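Local coordinates for spindle pole body-associated protein VIK1 (Saccharomyces cerevisiae, PDB 2O0A), which recruits the minus-end-directed kinesin KAR3 to microtubules as its partner in a heterodimer, using a motor-like domain that has no nucleotide-binding site, at residues T4-L9 / E72-T77; V32-L37 / F43-G48; D85-L88 / N93-L96. All blocks are in the same frame, centred on the assembly; numbering follows the deposited sequence.

Contact 1: T4-L9 / E72-T77; sequences TVEKEL and EDKFFT
Glu6 and Lys74 point at one another across the gap between the helices and make the one close approach between the start of helix 4-23 and the start of helix 72-89. Glu6 OE2 lies 4.0 Å from Lys74 NZ, a long salt bridge, with no hydrogen bond between the two helices here. Both side chains must travel to achieve this. That of Glu6 bends at its second torsion (chi2 -71°), which turns the carboxylate toward Lys74. Lys74 sets out with CG anti to the backbone N and runs straight through chi2, then folds at its last two torsions, turning the ammonium group to the carboxylate. Long, flexible, oppositely charged residues suit this place, because the helices are too far apart here for short side chains to meet, and the contact lies at the surface of the motor homology domain. Other sides of helix 72-89 face the protein: Phe75 packs on Tyr31 and on Phe265 and Leu267 of strand 265-270, while Glu72 and Phe76 lie against helix 105-116. Leu9, nearly one turn beyond Glu6, has its side chain against Gln78 of helix 72-89. At this separation, without a hydrogen bond and at the surface, the attraction is probably modest and partly screened by solvent.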
loop_
_atom_site.group_PDB
_atom_site.type_symbol
_atom_site.label_atom_id
_atom_site.label_comp_id
_atom_site.label_asym_id
_atom_site.label_seq_id
_atom_site.Cartn_x
_atom_site.Cartn_y
_atom_site.Cartn_z
ATOM N N THR A 4 11.245 -13.025 -23.156
ATOM C CA THR A 4 12.187 -13.626 -22.226
ATOM C C THR A 4 12.203 -12.862 -20.898
ATOM O O THR A 4 12.128 -13.462 -19.831
ATOM C CB THR A 4 13.614 -13.627 -22.788
ATOM O OG1 THR A 4 13.597 -14.076 -24.153
ATOM C CG2 THR A 4 14.513 -14.548 -21.952
ATOM N N VAL A 5 12.294 -11.539 -20.977
ATOM C CA VAL A 5 12.348 -10.711 -19.775
ATOM C C VAL A 5 11.083 -10.834 -18.919
ATOM O O VAL A 5 11.179 -10.923 -17.690
ATOM C CB VAL A 5 12.677 -9.212 -20.104
ATOM C CG1 VAL A 5 11.527 -8.510 -20.786
ATOM C CG2 VAL A 5 13.086 -8.469 -18.831
ATOM N N GLU A 6 9.917 -10.867 -19.570
ATOM C CA GLU A 6 8.631 -10.979 -18.865
ATOM C C GLU A 6 8.490 -12.338 -18.198
ATOM O O GLU A 6 7.982 -12.413 -17.082
ATOM C CB GLU A 6 7.449 -10.741 -19.807
ATOM C CG GLU A 6 7.272 -9.287 -20.263
ATOM C CD GLU A 6 6.792 -8.350 -19.163
ATOM O OE1 GLU A 6 6.092 -8.809 -18.236
ATOM O OE2 GLU A 6 7.111 -7.145 -19.237
ATOM N N LYS A 7 8.957 -13.395 -18.870
ATOM C CA LYS A 7 8.991 -14.735 -18.273
ATOM C C LYS A 7 9.881 -14.753 -17.042
ATOM O O LYS A 7 9.499 -15.291 -15.992
ATOM C CB LYS A 7 9.481 -15.771 -19.290
ATOM C CG LYS A 7 8.416 -16.215 -20.309
ATOM C CD LYS A 7 9.031 -16.921 -21.532
ATOM C CE LYS A 7 10.170 -17.865 -21.166
ATOM N NZ LYS A 7 10.880 -18.367 -22.374
ATOM N N GLU A 8 11.064 -14.151 -17.166
ATOM C CA GLU A 8 12.040 -14.156 -16.084
ATOM C C GLU A 8 11.517 -13.327 -14.913
ATOM O O GLU A 8 11.697 -13.713 -13.754
ATOM C CB GLU A 8 13.413 -13.661 -16.567
ATOM C CG GLU A 8 14.117 -14.634 -17.527
ATOM C CD GLU A 8 15.611 -14.370 -17.702
ATOM O OE1 GLU A 8 16.038 -13.196 -17.728
ATOM O OE2 GLU A 8 16.366 -15.358 -17.838
ATOM N N LEU A 9 10.843 -12.222 -15.222
ATOM C CA LEU A 9 10.275 -11.340 -14.183
ATOM C C LEU A 9 9.246 -12.085 -13.344
ATOM O O LEU A 9 9.317 -12.078 -12.106
ATOM C CB LEU A 9 9.639 -10.093 -14.807
ATOM C CG LEU A 9 10.585 -8.992 -15.283
ATOM C CD1 LEU A 9 9.865 -8.049 -16.234
ATOM C CD2 LEU A 9 11.176 -8.221 -14.112
ATOM N N GLU A 72 2.310 2.867 -12.872
ATOM C CA GLU A 72 1.481 2.403 -11.747
ATOM C C GLU A 72 0.648 1.168 -12.087
ATOM O O GLU A 72 0.563 0.250 -11.293
ATOM C CB GLU A 72 0.734 3.564 -11.091
ATOM C CG GLU A 72 1.838 4.407 -10.438
ATOM C CD GLU A 72 1.452 5.742 -9.881
ATOM O OE1 GLU A 72 0.284 6.148 -10.003
ATOM O OE2 GLU A 72 2.369 6.401 -9.319
ATOM N N ASP A 73 0.114 1.100 -13.302
ATOM C CA ASP A 73 -0.588 -0.116 -13.735
ATOM C C ASP A 73 0.326 -1.351 -13.732
ATOM O O ASP A 73 -0.095 -2.447 -13.317
ATOM C CB ASP A 73 -1.148 0.075 -15.143
ATOM C CG ASP A 73 -2.298 1.056 -15.209
ATOM O OD1 ASP A 73 -2.945 1.363 -14.177
ATOM O OD2 ASP A 73 -2.582 1.513 -16.339
ATOM N N LYS A 74 1.561 -1.196 -14.226
ATOM C CA LYS A 74 2.537 -2.294 -14.226
ATOM C C LYS A 74 3.010 -2.649 -12.814
ATOM O O LYS A 74 3.271 -3.820 -12.499
ATOM C CB LYS A 74 3.733 -1.941 -15.120
ATOM C CG LYS A 74 4.684 -3.103 -15.317
ATOM C CD LYS A 74 5.694 -2.825 -16.420
ATOM C CE LYS A 74 5.037 -2.934 -17.785
ATOM N NZ LYS A 74 4.552 -4.313 -18.082
ATOM N N PHE A 75 3.091 -1.642 -11.945
ATOM C CA PHE A 75 3.400 -1.925 -10.536
ATOM C C PHE A 75 2.430 -2.982 -10.006
ATOM O O PHE A 75 2.835 -3.960 -9.398
ATOM C CB PHE A 75 3.351 -0.682 -9.630
ATOM C CG PHE A 75 3.417 -1.040 -8.174
ATOM C CD1 PHE A 75 4.635 -1.353 -7.583
ATOM C CD2 PHE A 75 2.256 -1.131 -7.407
ATOM C CE1 PHE A 75 4.699 -1.737 -6.243
ATOM C CE2 PHE A 75 2.309 -1.514 -6.070
ATOM C CZ PHE A 75 3.542 -1.817 -5.492
ATOM N N PHE A 76 1.146 -2.776 -10.236
ATOM C CA PHE A 76 0.184 -3.716 -9.694
ATOM C C PHE A 76 0.236 -5.082 -10.356
ATOM O O PHE A 76 0.261 -6.096 -9.660
ATOM C CB PHE A 76 -1.212 -3.086 -9.706
ATOM C CG PHE A 76 -1.356 -2.044 -8.650
ATOM C CD1 PHE A 76 -1.310 -2.406 -7.311
ATOM C CD2 PHE A 76 -1.416 -0.695 -8.976
ATOM C CE1 PHE A 76 -1.370 -1.453 -6.306
ATOM C CE2 PHE A 76 -1.486 0.262 -7.967
ATOM C CZ PHE A 76 -1.463 -0.124 -6.632
ATOM N N THR A 77 0.294 -5.115 -11.683
ATOM C CA THR A 77 0.297 -6.412 -12.387
ATOM C C THR A 77 1.599 -7.209 -12.234
ATOM O O THR A 77 1.575 -8.444 -12.172
ATOM C CB THR A 77 -0.041 -6.250 -13.888
ATOM O OG1 THR A 77 0.914 -5.392 -14.517
ATOM C CG2 THR A 77 -1.400 -5.627 -14.055
#

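Contact 2: V32-L37 / F43-G48; sequences VMEQNL and FDYENG
Phe43, Glu34 and Tyr45 join two parts of the kinesin-like motor fold: the turn after strand 27-32 of the central sheet, and the end of strand 41-44, of the small three-stranded antiparallel sheet, with the turn that follows. Phe43 buries the most surface. Glu34 CB lies over one face of its ring, and Glu34 CG comes within 3.5 Å of Phe43 CE2, the two side chains lying alongside with their ends pointing contrary ways. Leu37 approaches the same ring at its edge, with CD1 3.6 Å from Phe43 CZ, and the Val32 methyl CG2 touches it obliquely. A large flat ring suits this place, since it can meet apolar groups and the aliphatic part of a glutamate together.

Glu34 has CG anti to the backbone N (chi1 178°) and stays extended beyond it, which lays the carboxylate above the rim of the Phe43 ring, the two planes 27° apart, and brings OE1 to the phenol of Tyr45. There Tyr45 OH donates a hydrogen bond of 2.7 Å to Glu34 OE1, met on the anti side and 18° out of the carboxylate plane. Val32 CG2 lies at the edge of the Tyr45 ring; Tyr45 also packs on Val64 and Pro66 of strand 63-66. Tyrosine thus supplies both an apolar ring and a polar end. The phenol oxygen is gripped twice: a water 3.0 Å from Tyr45 OH donates to it and to Val32 O, and accepts from the backbone N of Glu34.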
loop_
_atom_site.group_PDB
_atom_site.type_symbol
_atom_site.label_atom_id
_atom_site.label_comp_id
_atom_site.label_asym_id
_atom_site.label_seq_id
_atom_site.Cartn_x
_atom_site.Cartn_y
_atom_site.Cartn_z
ATOM N N VAL A 32 10.584 4.360 -6.976
ATOM C CA VAL A 32 11.446 5.549 -6.987
ATOM C C VAL A 32 11.421 6.295 -8.309
ATOM O O VAL A 32 11.366 5.668 -9.374
ATOM C CB VAL A 32 12.917 5.191 -6.604
ATOM C CG1 VAL A 32 12.994 4.471 -5.256
ATOM C CG2 VAL A 32 13.612 4.397 -7.711
ATOM N N MET A 33 11.460 7.628 -8.239
ATOM C CA MET A 33 11.630 8.466 -9.424
ATOM C C MET A 33 13.067 9.006 -9.435
ATOM O O MET A 33 13.314 10.108 -8.942
ATOM C CB MET A 33 10.610 9.609 -9.446
ATOM C CG MET A 33 9.225 9.152 -9.819
ATOM S SD MET A 33 9.104 8.882 -11.589
ATOM C CE MET A 33 8.130 10.306 -12.062
ATOM N N GLU A 34 13.994 8.188 -9.953
ATOM C CA GLU A 34 15.431 8.446 -9.864
ATOM C C GLU A 34 15.785 9.835 -10.408
ATOM O O GLU A 34 16.635 10.534 -9.847
ATOM C CB GLU A 34 16.248 7.355 -10.590
ATOM C CG GLU A 34 17.757 7.632 -10.560
ATOM C CD GLU A 34 18.618 6.512 -11.089
ATOM O OE1 GLU A 34 18.143 5.371 -11.238
ATOM O OE2 GLU A 34 19.806 6.787 -11.330
ATOM N N GLN A 35 15.123 10.235 -11.485
ATOM C CA GLN A 35 15.452 11.495 -12.151
ATOM C C GLN A 35 15.119 12.714 -11.289
ATOM O O GLN A 35 15.657 13.807 -11.511
ATOM C CB GLN A 35 14.788 11.559 -13.533
ATOM C CG GLN A 35 13.313 11.919 -13.511
ATOM C CD GLN A 35 12.381 10.766 -13.131
ATOM O OE1 GLN A 35 12.801 9.627 -12.893
ATOM N NE2 GLN A 35 11.093 11.074 -13.059
ATOM N N ASN A 36 14.242 12.528 -10.301
ATOM C CA ASN A 36 13.877 13.612 -9.377
ATOM C C ASN A 36 14.464 13.462 -7.978
ATOM O O ASN A 36 14.075 14.174 -7.045
ATOM C CB ASN A 36 12.356 13.793 -9.326
ATOM C CG ASN A 36 11.785 14.219 -10.659
ATOM O OD1 ASN A 36 12.523 14.629 -11.575
ATOM N ND2 ASN A 36 10.468 14.132 -10.783
ATOM N N LEU A 37 15.416 12.547 -7.850
ATOM C CA LEU A 37 16.098 12.300 -6.594
ATOM C C LEU A 37 17.553 12.762 -6.702
ATOM O O LEU A 37 18.046 13.002 -7.811
ATOM C CB LEU A 37 15.998 10.813 -6.214
ATOM C CG LEU A 37 14.601 10.361 -5.769
ATOM C CD1 LEU A 37 14.554 8.835 -5.645
ATOM C CD2 LEU A 37 14.221 11.039 -4.435
ATOM N N PHE A 43 21.428 3.693 -6.757
ATOM C CA PHE A 43 20.355 2.705 -6.843
ATOM C C PHE A 43 20.848 1.398 -7.403
ATOM O O PHE A 43 21.380 1.356 -8.512
ATOM C CB PHE A 43 19.224 3.214 -7.730
ATOM C CG PHE A 43 18.631 4.490 -7.258
ATOM C CD1 PHE A 43 17.552 4.489 -6.384
ATOM C CD2 PHE A 43 19.160 5.708 -7.672
ATOM C CE1 PHE A 43 17.009 5.682 -5.930
ATOM C CE2 PHE A 43 18.625 6.898 -7.218
ATOM C CZ PHE A 43 17.544 6.889 -6.357
ATOM N N ASP A 44 20.654 0.341 -6.627
ATOM C CA ASP A 44 20.928 -1.017 -7.072
ATOM C C ASP A 44 19.589 -1.740 -7.281
ATOM O O ASP A 44 19.011 -2.296 -6.346
ATOM C CB ASP A 44 21.817 -1.733 -6.043
ATOM C CG ASP A 44 22.233 -3.133 -6.490
ATOM O OD1 ASP A 44 21.601 -3.688 -7.425
ATOM O OD2 ASP A 44 23.203 -3.676 -5.910
ATOM N N TYR A 45 19.126 -1.742 -8.528
ATOM C CA TYR A 45 17.809 -2.289 -8.858
ATOM C C TYR A 45 17.803 -3.821 -8.874
ATOM O O TYR A 45 16.744 -4.443 -8.787
ATOM C CB TYR A 45 17.331 -1.732 -10.203
ATOM C CG TYR A 45 17.054 -0.237 -10.205
ATOM C CD1 TYR A 45 15.954 0.288 -9.523
ATOM C CD2 TYR A 45 17.879 0.655 -10.896
ATOM C CE1 TYR A 45 15.685 1.660 -9.523
ATOM C CE2 TYR A 45 17.609 2.044 -10.909
ATOM C CZ TYR A 45 16.519 2.534 -10.204
ATOM O OH TYR A 45 16.207 3.874 -10.215
ATOM N N GLU A 46 18.982 -4.434 -8.999
ATOM C CA GLU A 46 19.084 -5.896 -8.949
ATOM C C GLU A 46 19.016 -6.432 -7.520
ATOM O O GLU A 46 18.387 -7.461 -7.264
ATOM C CB GLU A 46 20.370 -6.397 -9.631
ATOM C CG GLU A 46 20.240 -6.662 -11.125
ATOM C CD GLU A 46 19.477 -7.934 -11.443
ATOM O OE1 GLU A 46 18.415 -7.837 -12.091
ATOM O OE2 GLU A 46 19.938 -9.027 -11.046
ATOM N N ASN A 47 19.647 -5.726 -6.583
ATOM C CA ASN A 47 19.777 -6.234 -5.218
ATOM C C ASN A 47 18.916 -5.488 -4.209
ATOM O O ASN A 47 18.904 -5.827 -3.024
ATOM C CB ASN A 47 21.253 -6.210 -4.784
ATOM C CG ASN A 47 22.135 -7.050 -5.685
ATOM O OD1 ASN A 47 23.051 -6.531 -6.339
ATOM N ND2 ASN A 47 21.841 -8.340 -5.759
ATOM N N GLY A 48 18.205 -4.464 -4.695
ATOM C CA GLY A 48 17.232 -3.737 -3.886
ATOM C C GLY A 48 17.893 -2.852 -2.852
ATOM O O GLY A 48 17.532 -2.872 -1.685
HETATM O O HOH W 1 13.753 5.338 -11.263
#

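Contact 3: D85-L88 / N93-L96; sequences DMCL and NFNL
Cys87 meets Phe94 through both carbon and sulfur. The carbon part is a CH-pi contact: Cys87 CB sits over one face of the Phe94 ring, 3.5 Å from the centroid and 17° off the ring normal, displaced somewhat toward the rim. Its nearest ring atom is Phe94 CG, 3.4 Å from Cys87 CB, so the backbones can run close together, with the CA atoms of Cys87 and Phe94 only 6.6 Å apart. A small residue suits this helix position, because CB itself is already in contact with the ring face.

The sulfur makes a separate sulfur-aromatic contact. Cys87 SG is 4.2 Å from the ring centroid in an oblique direction, 37° off the normal, and lies nearer the inner end of the phenylalanine side chain, 3.5 Å from Phe94 CB. Phe94 CG stands between the backbone N and the carbonyl carbon (chi1 67°), which directs the ring to the helix; chi2 then turns its face to Cys87.

Purely apolar packing adds Leu88, whose CD2 touches Phe94 CE2 at 4.0 Å. The branched leucine end arrives obliquely and widens the greasy surface around the ring, apt for a contact in which all three residues are buried.

The contact joins the last turns of helix 72-89 to the first residues of strand 94-99, closing the helix-to-strand half of a beta-alpha-beta crossover in the central sheet of the motor-like domain. Phe94 also packs on Tyr80 of that helix and meets the ring of Phe223, and its backbone pairs with strand 221-228, while Leu88 reaches Val221 on the same strand.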
loop_
_atom_site.group_PDB
_atom_site.type_symbol
_atom_site.label_atom_id
_atom_site.label_comp_id
_atom_site.label_asym_id
_atom_site.label_seq_id
_atom_site.Cartn_x
_atom_site.Cartn_y
_atom_site.Cartn_z
ATOM N N ASP A 85 -2.343 -12.021 -4.858
ATOM C CA ASP A 85 -2.942 -13.313 -5.192
ATOM C C ASP A 85 -2.768 -14.292 -4.043
ATOM O O ASP A 85 -3.702 -15.015 -3.700
ATOM C CB ASP A 85 -2.336 -13.890 -6.471
ATOM C CG ASP A 85 -2.773 -13.156 -7.729
ATOM O OD1 ASP A 85 -3.725 -12.342 -7.675
ATOM O OD2 ASP A 85 -2.165 -13.422 -8.785
ATOM N N MET A 86 -1.594 -14.273 -3.415
ATOM C CA MET A 86 -1.327 -15.159 -2.287
ATOM C C MET A 86 -2.283 -14.877 -1.138
ATOM O O MET A 86 -2.899 -15.798 -0.594
ATOM C CB MET A 86 0.119 -15.007 -1.825
ATOM C CG MET A 86 0.415 -15.811 -0.565
ATOM S SD MET A 86 1.912 -15.277 0.309
ATOM C CE MET A 86 1.379 -13.719 0.978
ATOM N N CYS A 87 -2.428 -13.605 -0.770
ATOM C CA CYS A 87 -3.308 -13.254 0.355
ATOM C C CYS A 87 -4.746 -13.671 0.079
ATOM O O CYS A 87 -5.402 -14.244 0.954
ATOM C CB CYS A 87 -3.245 -11.762 0.664
ATOM S SG CYS A 87 -1.654 -11.245 1.333
ATOM N N LEU A 88 -5.228 -13.438 -1.144
ATOM C CA LEU A 88 -6.580 -13.895 -1.503
ATOM C C LEU A 88 -6.692 -15.419 -1.461
ATOM O O LEU A 88 -7.652 -15.956 -0.878
ATOM C CB LEU A 88 -7.027 -13.361 -2.865
ATOM C CG LEU A 88 -7.406 -11.884 -2.944
ATOM C CD1 LEU A 88 -7.852 -11.603 -4.365
ATOM C CD2 LEU A 88 -8.500 -11.508 -1.946
ATOM N N ASN A 93 -6.580 -11.664 5.505
ATOM C CA ASN A 93 -6.790 -10.209 5.464
ATOM C C ASN A 93 -5.446 -9.523 5.343
ATOM O O ASN A 93 -4.452 -9.960 5.958
ATOM C CB ASN A 93 -7.524 -9.745 6.718
ATOM C CG ASN A 93 -8.869 -10.400 6.860
ATOM O OD1 ASN A 93 -9.525 -10.770 5.867
ATOM N ND2 ASN A 93 -9.286 -10.576 8.111
ATOM N N PHE A 94 -5.390 -8.476 4.525
ATOM C CA PHE A 94 -4.100 -7.939 4.137
ATOM C C PHE A 94 -4.153 -6.465 3.812
ATOM O O PHE A 94 -5.211 -5.867 3.762
ATOM C CB PHE A 94 -3.470 -8.752 2.994
ATOM C CG PHE A 94 -4.192 -8.678 1.655
ATOM C CD1 PHE A 94 -3.546 -8.128 0.557
ATOM C CD2 PHE A 94 -5.484 -9.219 1.476
ATOM C CE1 PHE A 94 -4.151 -8.077 -0.696
ATOM C CE2 PHE A 94 -6.104 -9.197 0.221
ATOM C CZ PHE A 94 -5.434 -8.613 -0.875
ATOM N N ASN A 95 -2.985 -5.882 3.588
ATOM C CA ASN A 95 -2.938 -4.443 3.362
ATOM C C ASN A 95 -1.865 -4.016 2.392
ATOM O O ASN A 95 -0.961 -4.788 2.038
ATOM C CB ASN A 95 -2.823 -3.680 4.697
ATOM C CG ASN A 95 -1.470 -3.827 5.356
ATOM O OD1 ASN A 95 -0.432 -3.485 4.781
ATOM N ND2 ASN A 95 -1.467 -4.313 6.605
ATOM N N LEU A 96 -2.015 -2.771 1.939
ATOM C CA LEU A 96 -0.980 -2.049 1.223
ATOM C C LEU A 96 -0.896 -0.691 1.895
ATOM O O LEU A 96 -1.860 0.070 1.893
ATOM C CB LEU A 96 -1.357 -1.920 -0.260
ATOM C CG LEU A 96 -0.486 -1.020 -1.138
ATOM C CD1 LEU A 96 0.981 -1.413 -1.041
ATOM C CD2 LEU A 96 -0.966 -1.011 -2.604
#

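In the fold
Along the chain contact 2 is nested within the loop closed by contact 1, and contact 3 follows both. Contacts 1 and 3 share helix 72-89, one near its start and the other near its end; their centres are about 19 Å apart, yet they touch where Phe76 packs on Leu96. Contact 2 stands apart, its centre about 17 Å from that of contact 1 and about 26 Å from that of contact 3. Strands 27-32 and 94-99 flank strand 265-270 in the central sheet, so contacts 2 and 3 engage the same sheet. Contact 1 ties the N-terminal helix to the domain surface, contact 2 joins the small sheet to the central one, and contact 3 lies inside the motor-like body.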